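Local coordinates for protein possible thiamine biosynthesis enzyme (Candida albicans, PDB 2X7Q) that is of unknown function but has the periplasmic binding protein fold of the SsuA/TauA family and possibly takes part in thiamine biosynthesis, at residues A[15-20]-A[213-218]. The protein carries 1 engineered substitution. Sequence-based numbering, arbitrary orientation.
Sequences PTLKVA and QAKSDV
In the N-terminal lead into strand 17-21, part of one of the two mixed β-sheets of this periplasmic-binding-protein fold, Pro15, Thr16 and Leu17 meet Lys215 and Val218 at the break between helices 209-214 and 216-235. Lys215 occupies the N-cap position of the second helix. Its first torsion sets CG anti to the carbonyl carbon (chi1 -56°), and the chain runs extended from there to the ammonium group. On the way CG lies 3.7 Å from Pro15 CG, and CD comes within 4.0 Å of Leu17 CD1, the lysine passing both side chains in the opposite direction. At the end, NZ donates to Thr16 O over 3.1 Å. The nitrogen approaches 20° off the carbonyl plane. The same ammonium forms a salt bridge with Asp68, whose carboxylate also accepts Lys18 N, so lysine and aspartate together link the helix break to the strand backbone. Beside this polar link Val218 splits its two methyls: CG1 packs on Pro15 CG at 3.6 Å, the side chains crossing at a slant, while CG2 faces the leucine. Leu44 also touches Val218, and Ile46 and Ile69 of the flanking strands bear on Leu17, extending the apolar patch into the sheet. Leu17 CG, anti to its backbone N, lies 4.0 Å from Val218 CG2, and Leu17 CD2 stops 3.6 Å from that same methyl.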
# COMPACT_ATOMS: atom_id res chain seq x y z
N PRO A 15 20.77 -16.63 0.52
CA PRO A 15 21.35 -15.29 0.58
C PRO A 15 20.50 -14.34 1.43
O PRO A 15 19.29 -14.51 1.53
CB PRO A 15 21.33 -14.83 -0.88
CG PRO A 15 20.27 -15.65 -1.54
CD PRO A 15 20.35 -16.99 -0.85
N THR A 16 21.15 -13.35 2.04
CA THR A 16 20.46 -12.37 2.86
C THR A 16 19.40 -11.63 2.05
O THR A 16 19.54 -11.47 0.84
CB THR A 16 21.44 -11.34 3.46
OG1 THR A 16 22.47 -12.03 4.18
CG2 THR A 16 20.72 -10.39 4.40
N LEU A 17 18.35 -11.18 2.73
CA LEU A 17 17.23 -10.55 2.05
C LEU A 17 16.84 -9.23 2.72
O LEU A 17 16.42 -9.22 3.88
CB LEU A 17 16.04 -11.50 2.03
CG LEU A 17 15.06 -11.38 0.87
CD1 LEU A 17 15.76 -11.69 -0.44
CD2 LEU A 17 13.89 -12.32 1.08
N LYS A 18 17.00 -8.13 2.00
CA LYS A 18 16.61 -6.82 2.51
C LYS A 18 15.17 -6.51 2.12
O LYS A 18 14.85 -6.33 0.95
CB LYS A 18 17.55 -5.74 1.97
CG LYS A 18 19.01 -5.94 2.33
CD LYS A 18 19.87 -4.76 1.91
CE LYS A 18 19.50 -3.50 2.66
NZ LYS A 18 20.32 -2.33 2.25
N VAL A 19 14.29 -6.46 3.12
CA VAL A 19 12.87 -6.26 2.88
C VAL A 19 12.40 -4.87 3.32
O VAL A 19 12.49 -4.52 4.50
CB VAL A 19 12.02 -7.33 3.59
CG1 VAL A 19 10.54 -7.09 3.35
CG2 VAL A 19 12.43 -8.72 3.12
N ALA A 20 11.91 -4.09 2.37
CA ALA A 20 11.39 -2.75 2.66
C ALA A 20 9.90 -2.82 2.98
O ALA A 20 9.13 -3.41 2.23
CB ALA A 20 11.64 -1.82 1.50
N GLN A 213 15.79 -13.34 -10.05
CA GLN A 213 16.60 -14.35 -10.73
C GLN A 213 17.83 -14.74 -9.91
O GLN A 213 18.47 -15.76 -10.18
CB GLN A 213 17.03 -13.87 -12.12
CG GLN A 213 18.09 -12.77 -12.12
CD GLN A 213 18.70 -12.55 -13.49
OE1 GLN A 213 19.14 -13.50 -14.15
NE2 GLN A 213 18.74 -11.30 -13.93
N ALA A 214 18.15 -13.93 -8.91
CA ALA A 214 19.34 -14.15 -8.10
C ALA A 214 18.99 -14.78 -6.75
O ALA A 214 19.77 -15.55 -6.19
CB ALA A 214 20.10 -12.85 -7.90
N LYS A 215 17.82 -14.43 -6.23
CA LYS A 215 17.40 -14.87 -4.91
C LYS A 215 15.98 -15.43 -4.92
O LYS A 215 15.17 -15.08 -4.06
CB LYS A 215 17.50 -13.71 -3.91
CG LYS A 215 18.88 -13.07 -3.84
CD LYS A 215 18.91 -11.92 -2.84
CE LYS A 215 20.28 -11.26 -2.80
NZ LYS A 215 20.32 -10.15 -1.81
N SER A 216 15.68 -16.30 -5.88
CA SER A 216 14.34 -16.84 -6.01
C SER A 216 13.95 -17.78 -4.86
O SER A 216 12.87 -17.66 -4.29
CB SER A 216 14.17 -17.56 -7.35
OG SER A 216 12.86 -18.08 -7.49
N ASP A 217 14.84 -18.71 -4.53
CA ASP A 217 14.56 -19.71 -3.50
C ASP A 217 14.31 -19.07 -2.13
O ASP A 217 13.44 -19.53 -1.38
CB ASP A 217 15.69 -20.73 -3.41
CG ASP A 217 15.78 -21.61 -4.63
OD1 ASP A 217 15.07 -21.34 -5.62
OD2 ASP A 217 16.56 -22.58 -4.62
N VAL A 218 15.06 -18.03 -1.81
CA VAL A 218 14.92 -17.34 -0.53
C VAL A 218 13.63 -16.53 -0.47
O VAL A 218 12.97 -16.47 0.57
CB VAL A 218 16.14 -16.45 -0.23
CG1 VAL A 218 16.69 -15.86 -1.51
CG2 VAL A 218 15.78 -15.36 0.77